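Local coordinates for protein Two-component response regulator yesN (Fusobacterium nucleatum, PDB 3LSG) that probably binds specific DNA sequences and regulates transcription through its C-terminal AraC-type helix-turn-helix domain, the part of this two-component response regulator in the crystal, at residues E13-S18 and Q54-K59; D17-L22 and G79-N84. One frame throughout, in Å; residues are numbered along the deposited sequence.

Contact 1: residues E13-S18 and Q54-K59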
loop_
_atom_site.group_PDB
_atom_site.type_symbol
_atom_site.label_atom_id
_atom_site.label_comp_id
_atom_site.label_asym_id
_atom_site.label_seq_id
_atom_site.Cartn_x
_atom_site.Cartn_y
_atom_site.Cartn_z
ATOM N N GLU A 13 6.264 -6.583 -15.844
ATOM C CA GLU A 13 6.659 -7.924 -15.459
ATOM C C GLU A 13 6.310 -8.185 -14.000
ATOM O O GLU A 13 6.033 -9.317 -13.613
ATOM C CB GLU A 13 8.169 -8.081 -15.675
ATOM C CG GLU A 13 8.623 -9.494 -15.967
ATOM C CD GLU A 13 9.055 -10.235 -14.720
ATOM O OE1 GLU A 13 9.967 -9.738 -14.022
ATOM O OE2 GLU A 13 8.491 -11.316 -14.445
ATOM N N SER A 14 6.294 -7.128 -13.194
ATOM C CA SER A 14 6.285 -7.302 -11.746
ATOM C C SER A 14 4.981 -6.978 -11.034
ATOM O O SER A 14 4.820 -7.320 -9.853
ATOM C CB SER A 14 7.417 -6.476 -11.102
ATOM O OG SER A 14 8.682 -6.800 -11.653
ATOM N N TYR A 15 4.050 -6.311 -11.711
ATOM C CA TYR A 15 2.889 -5.774 -10.984
ATOM C C TYR A 15 1.997 -6.857 -10.388
ATOM O O TYR A 15 1.269 -6.600 -9.436
ATOM C CB TYR A 15 2.076 -4.796 -11.845
ATOM C CG TYR A 15 1.240 -5.456 -12.921
ATOM C CD1 TYR A 15 -0.086 -5.802 -12.676
ATOM C CD2 TYR A 15 1.763 -5.705 -14.187
ATOM C CE1 TYR A 15 -0.865 -6.394 -13.654
ATOM C CE2 TYR A 15 0.988 -6.303 -15.178
ATOM C CZ TYR A 15 -0.324 -6.646 -14.900
ATOM O OH TYR A 15 -1.102 -7.238 -15.864
ATOM N N THR A 16 2.066 -8.072 -10.922
ATOM C CA THR A 16 1.261 -9.174 -10.381
ATOM C C THR A 16 1.868 -9.746 -9.099
ATOM O O THR A 16 1.270 -10.612 -8.460
ATOM C CB THR A 16 1.093 -10.337 -11.393
ATOM O OG1 THR A 16 2.378 -10.872 -11.721
ATOM C CG2 THR A 16 0.414 -9.863 -12.660
ATOM N N ASP A 17 3.063 -9.274 -8.741
ATOM C CA ASP A 17 3.748 -9.703 -7.513
ATOM C C ASP A 17 3.347 -8.811 -6.340
ATOM O O ASP A 17 3.619 -7.613 -6.335
ATOM C CB ASP A 17 5.269 -9.650 -7.711
ATOM C CG ASP A 17 6.053 -10.141 -6.488
ATOM O OD1 ASP A 17 5.457 -10.518 -5.454
ATOM O OD2 ASP A 17 7.294 -10.142 -6.566
ATOM N N SER A 18 2.695 -9.400 -5.345
ATOM C CA SER A 18 2.206 -8.634 -4.215
ATOM C C SER A 18 3.354 -8.047 -3.402
ATOM O O SER A 18 3.134 -7.136 -2.616
ATOM C CB SER A 18 1.305 -9.484 -3.318
ATOM O OG SER A 18 2.059 -10.432 -2.592
ATOM N N GLN A 54 -2.726 1.753 -10.997
ATOM C CA GLN A 54 -3.423 1.781 -12.286
ATOM C C GLN A 54 -3.202 0.518 -13.124
ATOM O O GLN A 54 -4.136 0.001 -13.716
ATOM C CB GLN A 54 -3.019 3.004 -13.102
ATOM C CG GLN A 54 -3.533 2.967 -14.514
ATOM C CD GLN A 54 -3.224 4.240 -15.259
ATOM O OE1 GLN A 54 -2.434 5.059 -14.795
ATOM N NE2 GLN A 54 -3.857 4.423 -16.415
ATOM N N LYS A 55 -1.970 0.020 -13.180
ATOM C CA LYS A 55 -1.721 -1.216 -13.919
ATOM C C LYS A 55 -2.532 -2.388 -13.354
ATOM O O LYS A 55 -3.089 -3.196 -14.100
ATOM C CB LYS A 55 -0.226 -1.543 -13.939
ATOM C CG LYS A 55 0.593 -0.501 -14.680
ATOM C CD LYS A 55 0.632 -0.782 -16.172
ATOM C CE LYS A 55 1.419 -2.063 -16.431
ATOM N NZ LYS A 55 1.897 -2.169 -17.837
ATOM N N ARG A 56 -2.588 -2.483 -12.035
ATOM C CA ARG A 56 -3.342 -3.537 -11.375
ATOM C C ARG A 56 -4.864 -3.425 -11.575
ATOM O O ARG A 56 -5.531 -4.435 -11.796
ATOM C CB ARG A 56 -2.995 -3.570 -9.885
ATOM C CG ARG A 56 -1.511 -3.869 -9.643
ATOM C CD ARG A 56 -1.134 -3.804 -8.170
ATOM N NE ARG A 56 0.057 -4.623 -7.914
ATOM C CZ ARG A 56 0.805 -4.530 -6.822
ATOM N NH1 ARG A 56 0.505 -3.647 -5.872
ATOM N NH2 ARG A 56 1.851 -5.323 -6.679
HETATM N N MSE A 57 -5.400 -2.210 -11.498
HETATM C CA MSE A 57 -6.829 -1.990 -11.720
HETATM C C MSE A 57 -7.235 -2.285 -13.169
HETATM O O MSE A 57 -8.295 -2.860 -13.436
HETATM C CB MSE A 57 -7.218 -0.547 -11.360
HETATM C CG MSE A 57 -7.104 -0.199 -9.870
HETATM SE SE MSE A 57 -8.093 -1.398 -8.676
HETATM C CE MSE A 57 -6.803 -2.825 -8.355
ATOM N N GLU A 58 -6.392 -1.879 -14.112
ATOM C CA GLU A 58 -6.677 -2.152 -15.505
ATOM C C GLU A 58 -6.702 -3.654 -15.774
ATOM O O GLU A 58 -7.569 -4.133 -16.495
ATOM C CB GLU A 58 -5.707 -1.399 -16.423
ATOM C CG GLU A 58 -5.983 0.113 -16.403
ATOM C CD GLU A 58 -4.934 0.972 -17.112
ATOM O OE1 GLU A 58 -3.833 0.475 -17.442
ATOM O OE2 GLU A 58 -5.222 2.170 -17.324
ATOM N N LYS A 59 -5.782 -4.397 -15.163
ATOM C CA LYS A 59 -5.784 -5.850 -15.293
ATOM C C LYS A 59 -7.014 -6.441 -14.584
ATOM O O LYS A 59 -7.631 -7.367 -15.083
ATOM C CB LYS A 59 -4.492 -6.446 -14.738
ATOM C CG LYS A 59 -4.341 -7.957 -14.889
ATOM C CD LYS A 59 -4.548 -8.402 -16.333
ATOM C CE LYS A 59 -3.987 -9.815 -16.571
ATOM N NZ LYS A 59 -4.137 -10.253 -17.987
HETATM O O HOH W 1 2.822 -4.800 -4.204
#

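Contact 2: residues D17-L22 and G79-N84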
loop_
_atom_site.group_PDB
_atom_site.type_symbol
_atom_site.label_atom_id
_atom_site.label_comp_id
_atom_site.label_asym_id
_atom_site.label_seq_id
_atom_site.Cartn_x
_atom_site.Cartn_y
_atom_site.Cartn_z
ATOM N N ASP A 17 3.063 -9.274 -8.741
ATOM C CA ASP A 17 3.748 -9.703 -7.513
ATOM C C ASP A 17 3.347 -8.811 -6.340
ATOM O O ASP A 17 3.619 -7.613 -6.335
ATOM C CB ASP A 17 5.269 -9.650 -7.711
ATOM C CG ASP A 17 6.053 -10.141 -6.488
ATOM O OD1 ASP A 17 5.457 -10.518 -5.454
ATOM O OD2 ASP A 17 7.294 -10.142 -6.566
ATOM N N SER A 18 2.695 -9.400 -5.345
ATOM C CA SER A 18 2.206 -8.634 -4.215
ATOM C C SER A 18 3.354 -8.047 -3.402
ATOM O O SER A 18 3.134 -7.136 -2.616
ATOM C CB SER A 18 1.305 -9.484 -3.318
ATOM O OG SER A 18 2.059 -10.432 -2.592
ATOM N N GLN A 19 4.572 -8.567 -3.584
ATOM C CA GLN A 19 5.728 -8.050 -2.842
ATOM C C GLN A 19 6.485 -6.936 -3.600
ATOM O O GLN A 19 7.479 -6.413 -3.111
ATOM C CB GLN A 19 6.677 -9.191 -2.416
ATOM C CG GLN A 19 5.989 -10.353 -1.646
ATOM C CD GLN A 19 5.151 -9.886 -0.440
ATOM O OE1 GLN A 19 5.653 -9.216 0.466
ATOM N NE2 GLN A 19 3.867 -10.251 -0.431
ATOM N N PHE A 20 5.995 -6.570 -4.782
ATOM C CA PHE A 20 6.623 -5.541 -5.607
ATOM C C PHE A 20 6.280 -4.142 -5.100
ATOM O O PHE A 20 5.121 -3.769 -5.068
ATOM C CB PHE A 20 6.179 -5.700 -7.064
ATOM C CG PHE A 20 6.778 -4.683 -8.009
ATOM C CD1 PHE A 20 8.128 -4.718 -8.325
ATOM C CD2 PHE A 20 5.986 -3.708 -8.593
ATOM C CE1 PHE A 20 8.676 -3.798 -9.193
ATOM C CE2 PHE A 20 6.525 -2.782 -9.467
ATOM C CZ PHE A 20 7.865 -2.833 -9.779
ATOM N N THR A 21 7.306 -3.391 -4.690
ATOM C CA THR A 21 7.147 -2.073 -4.101
ATOM C C THR A 21 8.123 -1.084 -4.734
ATOM O O THR A 21 8.946 -1.447 -5.581
ATOM C CB THR A 21 7.451 -2.108 -2.593
ATOM O OG1 THR A 21 8.828 -2.456 -2.393
ATOM C CG2 THR A 21 6.585 -3.145 -1.896
ATOM N N LEU A 22 8.026 0.168 -4.306
ATOM C CA LEU A 22 8.949 1.215 -4.741
ATOM C C LEU A 22 10.389 0.798 -4.465
ATOM O O LEU A 22 11.262 0.977 -5.309
ATOM C CB LEU A 22 8.629 2.549 -4.035
ATOM C CG LEU A 22 9.597 3.704 -4.340
ATOM C CD1 LEU A 22 9.590 4.010 -5.806
ATOM C CD2 LEU A 22 9.267 4.960 -3.549
ATOM N N GLY A 79 -1.788 -8.850 -7.842
ATOM C CA GLY A 79 -0.823 -8.449 -6.837
ATOM C C GLY A 79 -1.367 -8.058 -5.470
ATOM O O GLY A 79 -0.656 -7.415 -4.711
ATOM N N PHE A 80 -2.601 -8.450 -5.149
ATOM C CA PHE A 80 -3.184 -8.152 -3.832
ATOM C C PHE A 80 -3.322 -9.422 -3.006
ATOM O O PHE A 80 -3.993 -10.354 -3.434
ATOM C CB PHE A 80 -4.586 -7.546 -3.976
ATOM C CG PHE A 80 -4.588 -6.102 -4.347
ATOM C CD1 PHE A 80 -4.726 -5.123 -3.373
ATOM C CD2 PHE A 80 -4.462 -5.711 -5.675
ATOM C CE1 PHE A 80 -4.741 -3.772 -3.723
ATOM C CE2 PHE A 80 -4.480 -4.382 -6.027
ATOM C CZ PHE A 80 -4.605 -3.405 -5.049
ATOM N N GLU A 81 -2.730 -9.459 -1.812
ATOM C CA GLU A 81 -2.908 -10.634 -0.972
ATOM C C GLU A 81 -4.218 -10.577 -0.191
ATOM O O GLU A 81 -4.718 -11.602 0.264
ATOM C CB GLU A 81 -1.691 -10.906 -0.056
ATOM C CG GLU A 81 -0.843 -9.704 0.332
ATOM C CD GLU A 81 0.457 -10.114 1.050
ATOM O OE1 GLU A 81 1.226 -9.221 1.498
ATOM O OE2 GLU A 81 0.705 -11.338 1.175
ATOM N N ASP A 82 -4.781 -9.378 -0.061
ATOM C CA ASP A 82 -6.023 -9.200 0.690
ATOM C C ASP A 82 -7.182 -8.864 -0.243
ATOM O O ASP A 82 -7.243 -7.757 -0.772
ATOM C CB ASP A 82 -5.835 -8.087 1.734
ATOM C CG ASP A 82 -7.015 -7.965 2.704
ATOM O OD1 ASP A 82 -8.156 -8.309 2.335
ATOM O OD2 ASP A 82 -6.793 -7.523 3.852
ATOM N N VAL A 83 -8.112 -9.805 -0.428
ATOM C CA VAL A 83 -9.245 -9.574 -1.337
ATOM C C VAL A 83 -10.107 -8.368 -0.937
ATOM O O VAL A 83 -10.637 -7.678 -1.782
ATOM C CB VAL A 83 -10.137 -10.828 -1.485
ATOM C CG1 VAL A 83 -10.706 -11.265 -0.139
ATOM C CG2 VAL A 83 -11.265 -10.578 -2.472
ATOM N N ASN A 84 -10.262 -8.115 0.356
ATOM C CA ASN A 84 -11.082 -6.978 0.757
ATOM C C ASN A 84 -10.394 -5.645 0.519
ATOM O O ASN A 84 -11.044 -4.662 0.175
ATOM C CB ASN A 84 -11.540 -7.111 2.199
ATOM C CG ASN A 84 -12.576 -8.193 2.356
ATOM O OD1 ASN A 84 -13.508 -8.288 1.555
ATOM N ND2 ASN A 84 -12.414 -9.027 3.369
#

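Contact 1: residues E13-S18 and Q54-K59
Tyr15 and Arg56 join the turn that follows helix 2-14 to helix 48-66, the long helix of an AraC-type helix-turn-helix DNA-binding domain. The CA atoms of Tyr15 and Arg56, 6.6 Å apart, mark the nearest approach of the two backbones, and most of the 303 Å² buried belongs to these two residues.

The polar part is a side-on grip on one backbone oxygen. With CG anti to its carbonyl carbon (chi1 -61°), the Arg56 chain runs extended to NE, which donates to Tyr15 O at 2.8 Å and with an N-H...O angle of 160°. Arg56 NH2 reaches the same Tyr15 O at 3.1 Å on a more bent path, 137°. Tyr15 O lies in the guanidinium plane, but the donors differ on the acceptor side: NE is in the carbonyl plane, NH2 above it. Water 1 accepts from Arg56 NH2 and donates to Ser18 O, extending the link to Ser18, just past the turn. Two donors on one oxygen and a water at the edge should fix the rotation of the guanidinium. The turn, type I from Ser14 to Asp17, is closed by the backbone bond from Asp17 N to Ser14 O.

The Tyr15 ring packs against the aliphatic parts of helix 48-66. Lys55 CB lies over one face, offset toward the rim, while Thr16 CG2, from the neighbour in its own segment, lies over the opposite face; Arg56 CG meets Tyr15 CD1 at the ring edge, 3.9 Å away. Lys55 sends its ammonium on to a salt bridge with Glu12. Lys59 crosses Tyr15 at about a right angle; with CG anti to its backbone N, it brings that Lys59 CG to 3.5 Å from Tyr15 OH.

Contact 2: residues D17-L22 and G79-N84
Ser18 packs against Gly79 where the turn before helix 22-28 meets the end of helix 71-77, the CA atoms of Ser18 and Gly79 4.0 Å apart. Ser18 CB and CA both lie close to Gly79 O, and Ser18 CA makes a CA-H...O contact of 3.2 Å with Gly79 O, the angle at hydrogen being 133°. Gly79 has positive phi (90°), and a CB there would be jammed against the preceding carbonyl oxygen; it would also come near Asp17 O and Ser18 N.

Gly79 is the C-prime residue of the Schellman motif that ends helix 71-77, and Asp82 then N-caps helix 83-94, its OD1 accepting from Asn84 N. Residues 79-82 are the connection between these two helices of the AraC-type helix-turn-helix domain. Residues 17-22 form their own turns: Asp17 OD1 takes Gln19 N at 2.8 Å, an Asx turn, and Phe20 N closes a type I turn on Asp17 O.

Side-chain polar contact is looser. Gln19 gives NE2 to Ser18 OG at 2.8 Å and, weakly, to Glu81 OE1 at 3.4 Å. The side chains of Gln19 and Glu81 cross at about a right angle, with amide and carboxylate planes 71° apart. Glu81 OE1 has a stronger partner in the second subunit, accepting from the backbone N of Ser23 there.

In the fold
Contacts 1 and 2 begin from the same turn, sharing Asp17 and Ser18, and their centres lie 9 Å apart. Both are partly buried, but contact 1 sits nearer the centre of the chain, 4 Å from it against 8 Å, while contact 2 meets the second subunit. Contact 1 ties the turn to helix 48-66; contact 2 ties it to the connection between helices 71-77 and 83-94. The chemistry differs: a ring and a guanidinium, both on buried residues, carry the first, whereas the smaller second rests on close backbone approach and a weak amide-carboxylate bond at the subunit interface. Packing joins the two, Ser14 against Phe20 and Met57 against Phe80.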